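Local coordinates for protein aldo-keto Reductase, OXIDOREDUCTASE (PDB 5T79) that probably acts as an NADPH-dependent oxidoreductase of the aldo-keto reductase family, studied for the conversion of 3-hydroxybutanal to 1,3-butanediol, at residues Ile28-Trp33 with Val294-Ser299; Ile57-Leu62 with Glu91-Thr96. All blocks are in the same frame, centred on the assembly; numbering follows the deposited sequence. Where two conformers were deposited one is given.

Interaction 1. Residues Ile28-Trp33 with Val294-Ser299; sequences ISLGLW and VLIGAS. With NDP (NADPH dihydro-nicotinamide-adenine-dinucleotide phosphate), chain E.
Gly31 N reaches Ile296 O at 2.8 Å, almost along the C=O axis, the shortest of three backbone bonds that tie the parallel strands together. The other two centre on Ser29, whose N donates to Val294 O at 176° at the hydrogen while its O accepts from Ile296 N. Side chains divide between two faces. Ile28, Val294 and Ile296 pack under Leu282 of helix 277-285, Ile28 and Ile296 also on Ala307 of helix 301-308, while Leu30 turns to Ala298 and Phe60. On the opposite face, Ser29 OG turns to Ser293 OG, and Leu295 CD1 packs 3.7 Å from Ser29 CB. This is the seam of an eight-stranded alpha/beta (TIM) barrel, where the first barrel strand meets the last; NADPH lies at the C-terminal ends of the strands. Leu295 CG stands anti to the backbone N (chi1 -177°), which carries CD2 to 3.4 Å from the ribose O4D. With no side chain at Gly31, its CA comes within 3.1 Å of O3D. A water accepts from Ala298 N and lies 2.8 Å from Gly31 O, bridging the strand ends. Gly297 N binds O1A of the cofactor, and nicotinamide C5N lies 3.6 Å above one face of the Trp33 ring. Ser299 OG donates to O3X on the 2'-phosphate at 2.7 Å.

Interaction 2. Residues Ile57-Leu62 with Glu91-Thr96; sequences ITHFDL and ELIIST. With NDP (NADPH dihydro-nicotinamide-adenine-dinucleotide phosphate), chain E.
Ile93 O is gripped by two donors from the adjoining strand, Phe60 N nearly in line with the carbonyl and His59 ND1 at 2.8 Å. With CG anti to the backbone N (chi1 176°), the His59 ring folds over toward the second strand and meets the oxygen within 1° of its own plane, yet the approach is 55° above the carbonyl plane. The peptide bond and the ring thus share one acceptor without competing for the same direction, and the bond fixes the rotation of the imidazole. From here to the cofactor the contact is closely hydrogen-bonded. Ser95 OG donates to Asp61 OD1 at 2.8 Å from above the carboxylate plane, and Gln193 binds the same oxygen. Asp61 OD2 accepts from ribose O2D of NADPH at 2.7 Å and forms a salt bridge with Lys97. With Tyr66 alongside, this grouping is consistent with an aldo-keto reductase active site. At the other end the backbone stays firm, Ile93 N donating to Thr58 O at 2.8 Å, and only side chains are looser: Glu91, partly exposed, turns OE1 to Arg9 (salt bridge) and Tyr10 (hydrogen bond), and Ile93 lays CG2 against His59 ND1 while its outer part leads away. On the reverse face Phe60 CE2 meets Leu92 CD2 at 3.9 Å, and Leu62 CD1 lies beside Ile94 CG2. That apolar layer is covered by helix 42-54 at Phe60 and by helix 72-85, the connection of this beta-alpha-beta unit, with strands 24-31 and 132-137 flanking the pair.

Interactions 1 and 2 are both buried and belong to one run of barrel strands, 293-296, 24-31, 59-61 and 93-98, so that strand 24-31 has a partner on each edge. Leu30 O with Asp61 N (3.0 Å) and Leu32 N with Asp61 O (2.9 Å), both probable hydrogen bonds, stitch the two contacts together. Their sequence spans differ: interaction 1 closes the barrel across 260 intervening residues, whereas interaction 2 pairs two strands joined by a local beta-alpha-beta crossover and has a partly exposed end. Chemistry follows position. The first serves the cofactor through glycines that let it approach, apolar and aromatic contact, and polar groups of 297-299 on its phosphates; the second offers a carboxylate to the nicotinamide-side ribose and places polar side chains inside the barrel.

Interaction 1. Residues Ile28-Trp33 with Val294-Ser299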
ATOM      1  N   ILE A  28       2.228  -6.318  -7.347  1.00 14.60           N
ATOM      2  CA  ILE A  28       1.479  -6.645  -6.133  1.00 14.34           C
ATOM      3  C   ILE A  28       2.378  -6.381  -4.901  1.00 15.96           C
ATOM      4  O   ILE A  28       3.445  -6.982  -4.804  1.00 15.27           O
ATOM      5  CB  ILE A  28       0.980  -8.123  -6.121  1.00 17.16           C
ATOM      6  CG1 ILE A  28       0.179  -8.510  -7.432  1.00 18.09           C
ATOM      7  CG2 ILE A  28       0.188  -8.413  -4.829  1.00 17.50           C
ATOM      8  CD1 ILE A  28      -1.261  -8.185  -7.447  1.00 34.40           C
ATOM      9  N   SER A  29       1.950  -5.498  -3.974  1.00 11.04           N
ATOM     10  CA  SER A  29       2.665  -5.261  -2.705  1.00 10.10           C
ATOM     11  C   SER A  29       1.792  -5.812  -1.558  1.00 16.11           C
ATOM     12  O   SER A  29       0.583  -5.928  -1.721  1.00 15.57           O
ATOM     13  CB  SER A  29       2.948  -3.765  -2.508  1.00 12.57           C
ATOM     14  OG  SER A  29       3.793  -3.269  -3.541  1.00 13.47           O
ATOM     15  N   LEU A  30       2.390  -6.115  -0.403  1.00 15.04           N
ATOM     16  CA  LEU A  30       1.635  -6.625   0.742  1.00 13.72           C
ATOM     17  C   LEU A  30       1.613  -5.609   1.873  1.00 15.81           C
ATOM     18  O   LEU A  30       2.665  -5.164   2.303  1.00 13.62           O
ATOM     19  CB  LEU A  30       2.234  -7.966   1.249  1.00 12.77           C
ATOM     20  CG  LEU A  30       1.530  -8.607   2.478  1.00 15.96           C
ATOM     21  CD1 LEU A  30       0.087  -9.055   2.141  1.00 15.30           C
ATOM     22  CD2 LEU A  30       2.362  -9.755   3.064  1.00 16.13           C
ATOM     23  N   GLY A  31       0.411  -5.303   2.361  1.00 14.41           N
ATOM     24  CA  GLY A  31       0.193  -4.406   3.490  1.00 13.76           C
ATOM     25  C   GLY A  31       0.029  -5.163   4.790  1.00 16.08           C
ATOM     26  O   GLY A  31      -0.479  -6.289   4.795  1.00 16.57           O
ATOM     27  N   LEU A  32       0.462  -4.554   5.913  1.00 13.90           N
ATOM     28  CA  LEU A  32       0.424  -5.207   7.232  1.00 13.89           C
ATOM     29  C   LEU A  32      -0.644  -4.573   8.159  1.00 18.42           C
ATOM     30  O   LEU A  32      -0.601  -4.765   9.384  1.00 17.89           O
ATOM     31  CB  LEU A  32       1.848  -5.172   7.861  1.00 13.74           C
ATOM     32  CG  LEU A  32       2.836  -6.271   7.333  1.00 15.09           C
ATOM     33  CD1 LEU A  32       3.309  -5.979   5.907  1.00 15.04           C
ATOM     34  CD2 LEU A  32       4.061  -6.399   8.235  1.00 14.14           C
ATOM     35  N   TRP A  33      -1.640  -3.885   7.561  1.00 19.59           N
ATOM     36  CA  TRP A  33      -2.748  -3.217   8.283  1.00 21.99           C
ATOM     37  C   TRP A  33      -3.498  -4.203   9.141  1.00 26.07           C
ATOM     38  O   TRP A  33      -3.726  -3.912  10.309  1.00 26.24           O
ATOM     39  CB  TRP A  33      -3.698  -2.513   7.307  1.00 23.32           C
ATOM     40  CG  TRP A  33      -4.832  -1.734   7.921  1.00 26.85           C
ATOM     41  CD1 TRP A  33      -4.801  -0.983   9.058  1.00 30.29           C
ATOM     42  CD2 TRP A  33      -6.127  -1.522   7.336  1.00 28.13           C
ATOM     43  NE1 TRP A  33      -6.021  -0.375   9.256  1.00 31.35           N
ATOM     44  CE2 TRP A  33      -6.855  -0.694   8.217  1.00 33.21           C
ATOM     45  CE3 TRP A  33      -6.762  -2.005   6.181  1.00 30.59           C
ATOM     46  CZ2 TRP A  33      -8.190  -0.334   7.979  1.00 34.17           C
ATOM     47  CZ3 TRP A  33      -8.078  -1.626   5.929  1.00 33.42           C
ATOM     48  CH2 TRP A  33      -8.781  -0.814   6.828  1.00 34.61           C
ATOM     49  N   VAL A 294      -0.445  -2.335  -6.670  0.61 13.67           N
ATOM     50  CA  VAL A 294      -1.693  -2.590  -5.956  0.61 13.62           C
ATOM     51  C   VAL A 294      -1.307  -3.195  -4.581  0.61 17.11           C
ATOM     52  O   VAL A 294      -0.522  -4.143  -4.523  0.61 16.40           O
ATOM     53  CB  VAL A 294      -2.651  -3.457  -6.818  0.61 17.83           C
ATOM     54  CG1 VAL A 294      -2.302  -4.942  -6.812  0.61 16.91           C
ATOM     55  CG2 VAL A 294      -4.086  -3.229  -6.434  0.61 18.52           C
ATOM     56  N   LEU A 295      -1.748  -2.551  -3.481  1.00 13.33           N
ATOM     57  CA  LEU A 295      -1.356  -2.959  -2.136  1.00 13.05           C
ATOM     58  C   LEU A 295      -2.451  -3.809  -1.528  1.00 18.39           C
ATOM     59  O   LEU A 295      -3.490  -3.292  -1.150  1.00 17.14           O
ATOM     60  CB  LEU A 295      -1.065  -1.679  -1.306  1.00 13.23           C
ATOM     61  CG  LEU A 295      -0.566  -1.816   0.119  1.00 17.80           C
ATOM     62  CD1 LEU A 295       0.727  -2.639   0.200  1.00 16.51           C
ATOM     63  CD2 LEU A 295      -0.340  -0.430   0.731  1.00 20.86           C
ATOM     64  N   ILE A 296      -2.216  -5.118  -1.443  1.00 16.38           N
ATOM     65  CA  ILE A 296      -3.232  -6.036  -0.924  1.00 16.51           C
ATOM     66  C   ILE A 296      -3.089  -6.270   0.590  1.00 19.99           C
ATOM     67  O   ILE A 296      -2.039  -6.044   1.184  1.00 17.31           O
ATOM     68  CB  ILE A 296      -3.187  -7.400  -1.710  1.00 19.63           C
ATOM     69  CG1 ILE A 296      -1.886  -8.191  -1.443  1.00 19.35           C
ATOM     70  CG2 ILE A 296      -3.405  -7.192  -3.227  1.00 20.32           C
ATOM     71  CD1 ILE A 296      -1.966  -9.748  -1.663  1.00 23.24           C
ATOM     72  N   GLY A 297      -4.186  -6.708   1.193  1.00 17.35           N
ATOM     73  CA  GLY A 297      -4.213  -7.209   2.557  1.00 18.77           C
ATOM     74  C   GLY A 297      -4.396  -8.713   2.420  1.00 21.77           C
ATOM     75  O   GLY A 297      -4.904  -9.185   1.388  1.00 21.93           O
ATOM     76  N   ALA A 298      -3.999  -9.499   3.431  1.00 22.25           N
ATOM     77  CA  ALA A 298      -4.188 -10.958   3.369  1.00 21.06           C
ATOM     78  C   ALA A 298      -4.217 -11.570   4.758  1.00 23.02           C
ATOM     79  O   ALA A 298      -3.475 -11.132   5.636  1.00 21.47           O
ATOM     80  CB  ALA A 298      -3.083 -11.615   2.540  1.00 21.28           C
ATOM     81  N   SER A 299      -5.079 -12.573   4.955  1.00 18.61           N
ATOM     82  CA  SER A 299      -5.143 -13.315   6.210  1.00 18.87           C
ATOM     83  C   SER A 299      -4.597 -14.730   5.992  1.00 23.51           C
ATOM     84  O   SER A 299      -4.277 -15.420   6.957  1.00 24.44           O
ATOM     85  CB  SER A 299      -6.567 -13.355   6.753  1.00 23.51           C
ATOM     86  OG  SER A 299      -7.401 -14.107   5.891  1.00 25.48           O
TER
HETATM   87  PA  NDP E 404      -7.721  -5.304   0.450  0.57 25.60           P
HETATM   88  O1A NDP E 404      -6.803  -5.996  -0.511  0.57 23.10           O
HETATM   89  O2A NDP E 404      -8.697  -4.279   0.085  0.57  3.00           O
HETATM   90  O5B NDP E 404      -8.574  -6.364   1.311  0.57 30.54           O
HETATM   91  C5B NDP E 404      -7.777  -7.244   2.128  0.57 33.61           C
HETATM   92  C4B NDP E 404      -8.643  -8.194   2.908  0.57 36.76           C
HETATM   93  O4B NDP E 404      -9.634  -8.775   2.030  0.57 36.96           O
HETATM   94  C3B NDP E 404      -7.870  -9.360   3.522  0.57 37.02           C
HETATM   95  O3B NDP E 404      -7.485  -9.052   4.860  0.57 36.15           O
HETATM   96  C2B NDP E 404      -8.848 -10.524   3.427  0.57 37.50           C
HETATM   97  O2B NDP E 404      -9.724 -10.566   4.574  0.57 39.95           O
HETATM   98  C1B NDP E 404      -9.668 -10.181   2.181  0.57 37.87           C
HETATM   99  N9A NDP E 404      -9.185 -10.787   0.945  0.57 36.26           N
HETATM  100  C8A NDP E 404      -8.070 -10.450   0.223  0.57 35.68           C
HETATM  101  N7A NDP E 404      -7.895 -11.172  -0.858  0.57 35.76           N
HETATM  102  C5A NDP E 404      -8.967 -12.052  -0.842  0.57 35.69           C
HETATM  103  C6A NDP E 404      -9.327 -13.126  -1.682  0.57 35.32           C
HETATM  104  N6A NDP E 404      -8.698 -13.421  -2.825  0.57 34.12           N
HETATM  105  N1A NDP E 404     -10.408 -13.858  -1.332  0.57 34.99           N
HETATM  106  C2A NDP E 404     -11.107 -13.502  -0.249  0.57 36.80           C
HETATM  107  N3A NDP E 404     -10.878 -12.498   0.603  0.57 38.18           N
HETATM  108  C4A NDP E 404      -9.774 -11.820   0.260  0.57 37.05           C
HETATM  109  O3  NDP E 404      -6.609  -4.637   1.364  0.57 26.24           O
HETATM  110  PN  NDP E 404      -6.867  -3.668   2.610  0.57 27.93           P
HETATM  111  O1N NDP E 404      -6.686  -4.636   3.720  0.57 32.48           O
HETATM  112  O2N NDP E 404      -8.158  -2.870   2.500  0.57 32.86           O
HETATM  113  O5D NDP E 404      -5.752  -2.487   2.640  0.57 32.03           O
HETATM  114  C5D NDP E 404      -4.595  -2.670   1.778  0.57 28.76           C
HETATM  115  C4D NDP E 404      -3.340  -2.154   2.442  0.57 27.17           C
HETATM  116  O4D NDP E 404      -3.293  -0.721   2.302  0.57 30.19           O
HETATM  117  C3D NDP E 404      -3.197  -2.411   3.931  0.57 24.81           C
HETATM  118  O3D NDP E 404      -2.717  -3.725   4.170  0.57 29.20           O
HETATM  119  C2D NDP E 404      -2.277  -1.268   4.382  0.57 22.73           C
HETATM  120  O2D NDP E 404      -0.868  -1.492   4.338  0.57  8.02           O
HETATM  121  C1D NDP E 404      -2.690  -0.135   3.438  0.57 29.37           C
HETATM  122  N1N NDP E 404      -3.692   0.782   4.017  0.57 30.84           N
HETATM  123  C2N NDP E 404      -3.327   2.125   4.109  0.57 32.00           C
HETATM  124  C3N NDP E 404      -4.145   3.066   4.611  0.57 30.12           C
HETATM  125  C7N NDP E 404      -3.797   4.516   4.413  0.57 24.57           C
HETATM  126  O7N NDP E 404      -4.561   5.329   4.956  0.57 23.96           O
HETATM  127  N7N NDP E 404      -2.712   4.896   3.737  0.57 15.11           N
HETATM  128  C4N NDP E 404      -5.409   2.653   5.317  0.57 33.01           C
HETATM  129  C5N NDP E 404      -5.833   1.274   4.939  0.57 32.96           C
HETATM  130  C6N NDP E 404      -5.021   0.409   4.365  0.57 30.65           C
HETATM  131  P2B NDP E 404     -10.156 -11.849   5.472  0.57 40.57           P
HETATM  132  O1X NDP E 404      -9.751 -11.825   6.898  0.57 40.60           O
HETATM  133  O2X NDP E 404     -11.666 -11.835   5.277  0.57 42.73           O
HETATM  134  O3X NDP E 404      -9.614 -13.049   4.703  0.57 41.55           O
HETATM  135  O   HOH W   1      -2.655  -7.877   5.472  1.00 19.36           O

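Interaction 2. Residues Ile57-Leu62 with Glu91-Thr96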
ATOM      1  N   ILE A  57       7.115 -10.691  -4.164  1.00 14.04           N
ATOM      2  CA  ILE A  57       6.634  -9.461  -3.531  1.00 12.59           C
ATOM      3  C   ILE A  57       7.760  -8.943  -2.623  1.00 14.47           C
ATOM      4  O   ILE A  57       8.053  -9.536  -1.598  1.00 13.82           O
ATOM      5  CB  ILE A  57       5.288  -9.672  -2.783  1.00 14.58           C
ATOM      6  CG1 ILE A  57       4.169 -10.072  -3.758  1.00 14.54           C
ATOM      7  CG2 ILE A  57       4.920  -8.420  -1.977  1.00 12.71           C
ATOM      8  CD1 ILE A  57       2.859 -10.544  -3.054  1.00 18.52           C
ATOM      9  N   THR A  58       8.415  -7.852  -3.037  1.00 12.89           N
ATOM     10  CA  THR A  58       9.567  -7.283  -2.325  1.00 12.53           C
ATOM     11  C   THR A  58       9.168  -6.089  -1.450  1.00 15.72           C
ATOM     12  O   THR A  58      10.013  -5.540  -0.743  1.00 15.03           O
ATOM     13  CB  THR A  58      10.608  -6.816  -3.381  1.00 15.43           C
ATOM     14  OG1 THR A  58       9.947  -5.882  -4.234  1.00 15.56           O
ATOM     15  CG2 THR A  58      11.124  -7.962  -4.256  1.00 14.07           C
ATOM     16  N   HIS A  59       7.891  -5.662  -1.511  1.00 11.36           N
ATOM     17  CA  HIS A  59       7.480  -4.482  -0.774  1.00 10.23           C
ATOM     18  C   HIS A  59       6.437  -4.807   0.292  1.00 14.54           C
ATOM     19  O   HIS A  59       5.358  -5.327  -0.016  1.00 13.60           O
ATOM     20  CB  HIS A  59       6.949  -3.391  -1.758  1.00 10.72           C
ATOM     21  CG  HIS A  59       6.416  -2.158  -1.075  1.00 13.10           C
ATOM     22  ND1 HIS A  59       7.033  -1.622   0.061  1.00 14.53           N
ATOM     23  CD2 HIS A  59       5.366  -1.373  -1.412  1.00 14.57           C
ATOM     24  CE1 HIS A  59       6.312  -0.562   0.392  1.00 14.61           C
ATOM     25  NE2 HIS A  59       5.301  -0.367  -0.470  1.00 14.87           N
ATOM     26  N   PHE A  60       6.785  -4.491   1.562  1.00 11.29           N
ATOM     27  CA  PHE A  60       5.937  -4.674   2.734  1.00 10.93           C
ATOM     28  C   PHE A  60       5.636  -3.297   3.291  1.00 12.81           C
ATOM     29  O   PHE A  60       6.559  -2.509   3.553  1.00 11.25           O
ATOM     30  CB  PHE A  60       6.630  -5.585   3.778  1.00 12.40           C
ATOM     31  CG  PHE A  60       6.981  -6.964   3.255  1.00 14.24           C
ATOM     32  CD1 PHE A  60       6.004  -7.785   2.693  1.00 16.13           C
ATOM     33  CD2 PHE A  60       8.270  -7.471   3.392  1.00 18.44           C
ATOM     34  CE1 PHE A  60       6.334  -9.051   2.175  1.00 17.06           C
ATOM     35  CE2 PHE A  60       8.593  -8.760   2.921  1.00 21.68           C
ATOM     36  CZ  PHE A  60       7.625  -9.530   2.295  1.00 18.54           C
ATOM     37  N   ASP A  61       4.353  -2.975   3.403  1.00 10.52           N
ATOM     38  CA  ASP A  61       3.936  -1.648   3.829  1.00 11.07           C
ATOM     39  C   ASP A  61       3.381  -1.687   5.256  1.00 14.94           C
ATOM     40  O   ASP A  61       2.472  -2.461   5.552  1.00 13.11           O
ATOM     41  CB  ASP A  61       2.887  -1.122   2.835  1.00 12.48           C
ATOM     42  CG  ASP A  61       2.283   0.218   3.205  1.00 15.47           C
ATOM     43  OD1 ASP A  61       2.880   1.263   2.836  1.00 14.50           O
ATOM     44  OD2 ASP A  61       1.204   0.225   3.825  1.00 16.00           O
ATOM     45  N   LEU A  62       3.923  -0.828   6.125  1.00 12.08           N
ATOM     46  CA  LEU A  62       3.499  -0.744   7.523  1.00 11.48           C
ATOM     47  C   LEU A  62       3.097   0.689   7.845  1.00 13.21           C
ATOM     48  O   LEU A  62       3.137   1.565   6.985  1.00 11.70           O
ATOM     49  CB  LEU A  62       4.675  -1.209   8.446  1.00 11.06           C
ATOM     50  CG  LEU A  62       5.071  -2.688   8.297  1.00 14.44           C
ATOM     51  CD1 LEU A  62       6.256  -2.853   7.333  1.00 15.07           C
ATOM     52  CD2 LEU A  62       5.409  -3.290   9.640  1.00 15.89           C
ATOM     53  N   GLU A  91      17.056  -6.628  -0.426  1.00 11.18           N
ATOM     54  CA  GLU A  91      16.153  -7.001  -1.522  1.00 11.26           C
ATOM     55  C   GLU A  91      14.707  -6.524  -1.225  1.00 15.87           C
ATOM     56  O   GLU A  91      13.809  -6.757  -2.030  1.00 15.07           O
ATOM     57  CB  GLU A  91      16.174  -8.535  -1.713  1.00 12.60           C
ATOM     58  CG  GLU A  91      17.469  -8.979  -2.390  1.00 16.61           C
ATOM     59  CD  GLU A  91      17.643 -10.467  -2.616  1.00 22.41           C
ATOM     60  OE1 GLU A  91      16.675 -11.133  -3.045  1.00 19.03           O
ATOM     61  OE2 GLU A  91      18.764 -10.968  -2.397  1.00 17.23           O
ATOM     62  N   LEU A  92      14.486  -5.889  -0.060  1.00 12.35           N
ATOM     63  CA  LEU A  92      13.156  -5.458   0.370  1.00 10.84           C
ATOM     64  C   LEU A  92      12.996  -3.951   0.373  1.00 15.17           C
ATOM     65  O   LEU A  92      13.954  -3.226   0.627  1.00 14.36           O
ATOM     66  CB  LEU A  92      12.850  -5.975   1.810  1.00 10.69           C
ATOM     67  CG  LEU A  92      12.917  -7.507   2.043  1.00 14.49           C
ATOM     68  CD1 LEU A  92      12.522  -7.869   3.494  1.00 14.85           C
ATOM     69  CD2 LEU A  92      11.974  -8.267   1.092  1.00 15.52           C
ATOM     70  N   ILE A  93      11.752  -3.496   0.140  1.00 11.73           N
ATOM     71  CA  ILE A  93      11.312  -2.111   0.273  1.00 10.03           C
ATOM     72  C   ILE A  93      10.347  -2.118   1.445  1.00 13.18           C
ATOM     73  O   ILE A  93       9.258  -2.695   1.357  1.00 13.13           O
ATOM     74  CB  ILE A  93      10.665  -1.522  -1.010  1.00 11.56           C
ATOM     75  CG1 ILE A  93      11.635  -1.504  -2.232  1.00 12.32           C
ATOM     76  CG2 ILE A  93      10.069  -0.118  -0.741  1.00 10.74           C
ATOM     77  CD1 ILE A  93      12.859  -0.592  -2.160  1.00 12.15           C
ATOM     78  N   ILE A  94      10.769  -1.539   2.558  1.00 10.55           N
ATOM     79  CA  ILE A  94       9.982  -1.490   3.780  1.00 10.09           C
ATOM     80  C   ILE A  94       9.515  -0.072   3.974  1.00 12.99           C
ATOM     81  O   ILE A  94      10.338   0.846   3.985  1.00 12.72           O
ATOM     82  CB  ILE A  94      10.815  -1.991   5.011  1.00 12.50           C
ATOM     83  CG1 ILE A  94      11.288  -3.460   4.795  1.00 13.10           C
ATOM     84  CG2 ILE A  94       9.980  -1.872   6.314  1.00 12.64           C
ATOM     85  CD1 ILE A  94      12.479  -3.932   5.727  1.00 11.16           C
ATOM     86  N   SER A  95       8.245   0.110   4.225  1.00  9.60           N
ATOM     87  CA  SER A  95       7.737   1.426   4.466  1.00  9.64           C
ATOM     88  C   SER A  95       7.036   1.549   5.794  1.00 15.35           C
ATOM     89  O   SER A  95       6.610   0.596   6.327  1.00 15.08           O
ATOM     90  CB  SER A  95       6.725   1.805   3.404  1.00 11.79           C
ATOM     91  OG  SER A  95       5.566   1.083   3.560  1.00 15.78           O
ATOM     92  N   THR A  96       6.979   2.764   6.297  1.00 11.02           N
ATOM     93  CA  THR A  96       6.210   3.106   7.472  1.00 11.06           C
ATOM     94  C   THR A  96       5.661   4.515   7.347  1.00 12.10           C
ATOM     95  O   THR A  96       5.960   5.179   6.409  1.00 12.63           O
ATOM     96  CB  THR A  96       6.759   2.690   8.855  1.00 12.72           C
ATOM     97  OG1 THR A  96       5.670   2.589   9.787  1.00 12.26           O
ATOM     98  CG2 THR A  96       7.761   3.642   9.282  1.00 14.45           C
TER
HETATM   99  PA  NDP E 404      -7.721  -5.304   0.450  0.57 25.60           P
HETATM  100  O1A NDP E 404      -6.803  -5.996  -0.511  0.57 23.10           O
HETATM  101  O2A NDP E 404      -8.697  -4.279   0.085  0.57  3.00           O
HETATM  102  O5B NDP E 404      -8.574  -6.364   1.311  0.57 30.54           O
HETATM  103  C5B NDP E 404      -7.777  -7.244   2.128  0.57 33.61           C
HETATM  104  C4B NDP E 404      -8.643  -8.194   2.908  0.57 36.76           C
HETATM  105  O4B NDP E 404      -9.634  -8.775   2.030  0.57 36.96           O
HETATM  106  C3B NDP E 404      -7.870  -9.360   3.522  0.57 37.02           C
HETATM  107  O3B NDP E 404      -7.485  -9.052   4.860  0.57 36.15           O
HETATM  108  C2B NDP E 404      -8.848 -10.524   3.427  0.57 37.50           C
HETATM  109  O2B NDP E 404      -9.724 -10.566   4.574  0.57 39.95           O
HETATM  110  C1B NDP E 404      -9.668 -10.181   2.181  0.57 37.87           C
HETATM  111  N9A NDP E 404      -9.185 -10.787   0.945  0.57 36.26           N
HETATM  112  C8A NDP E 404      -8.070 -10.450   0.223  0.57 35.68           C
HETATM  113  N7A NDP E 404      -7.895 -11.172  -0.858  0.57 35.76           N
HETATM  114  C5A NDP E 404      -8.967 -12.052  -0.842  0.57 35.69           C
HETATM  115  C6A NDP E 404      -9.327 -13.126  -1.682  0.57 35.32           C
HETATM  116  N6A NDP E 404      -8.698 -13.421  -2.825  0.57 34.12           N
HETATM  117  N1A NDP E 404     -10.408 -13.858  -1.332  0.57 34.99           N
HETATM  118  C2A NDP E 404     -11.107 -13.502  -0.249  0.57 36.80           C
HETATM  119  N3A NDP E 404     -10.878 -12.498   0.603  0.57 38.18           N
HETATM  120  C4A NDP E 404      -9.774 -11.820   0.260  0.57 37.05           C
HETATM  121  O3  NDP E 404      -6.609  -4.637   1.364  0.57 26.24           O
HETATM  122  PN  NDP E 404      -6.867  -3.668   2.610  0.57 27.93           P
HETATM  123  O1N NDP E 404      -6.686  -4.636   3.720  0.57 32.48           O
HETATM  124  O2N NDP E 404      -8.158  -2.870   2.500  0.57 32.86           O
HETATM  125  O5D NDP E 404      -5.752  -2.487   2.640  0.57 32.03           O
HETATM  126  C5D NDP E 404      -4.595  -2.670   1.778  0.57 28.76           C
HETATM  127  C4D NDP E 404      -3.340  -2.154   2.442  0.57 27.17           C
HETATM  128  O4D NDP E 404      -3.293  -0.721   2.302  0.57 30.19           O
HETATM  129  C3D NDP E 404      -3.197  -2.411   3.931  0.57 24.81           C
HETATM  130  O3D NDP E 404      -2.717  -3.725   4.170  0.57 29.20           O
HETATM  131  C2D NDP E 404      -2.277  -1.268   4.382  0.57 22.73           C
HETATM  132  O2D NDP E 404      -0.868  -1.492   4.338  0.57  8.02           O
HETATM  133  C1D NDP E 404      -2.690  -0.135   3.438  0.57 29.37           C
HETATM  134  N1N NDP E 404      -3.692   0.782   4.017  0.57 30.84           N
HETATM  135  C2N NDP E 404      -3.327   2.125   4.109  0.57 32.00           C
HETATM  136  C3N NDP E 404      -4.145   3.066   4.611  0.57 30.12           C
HETATM  137  C7N NDP E 404      -3.797   4.516   4.413  0.57 24.57           C
HETATM  138  O7N NDP E 404      -4.561   5.329   4.956  0.57 23.96           O
HETATM  139  N7N NDP E 404      -2.712   4.896   3.737  0.57 15.11           N
HETATM  140  C4N NDP E 404      -5.409   2.653   5.317  0.57 33.01           C
HETATM  141  C5N NDP E 404      -5.833   1.274   4.939  0.57 32.96           C
HETATM  142  C6N NDP E 404      -5.021   0.409   4.365  0.57 30.65           C
HETATM  143  P2B NDP E 404     -10.156 -11.849   5.472  0.57 40.57           P
HETATM  144  O1X NDP E 404      -9.751 -11.825   6.898  0.57 40.60           O
HETATM  145  O2X NDP E 404     -11.666 -11.835   5.277  0.57 42.73           O
HETATM  146  O3X NDP E 404      -9.614 -13.049   4.703  0.57 41.55           O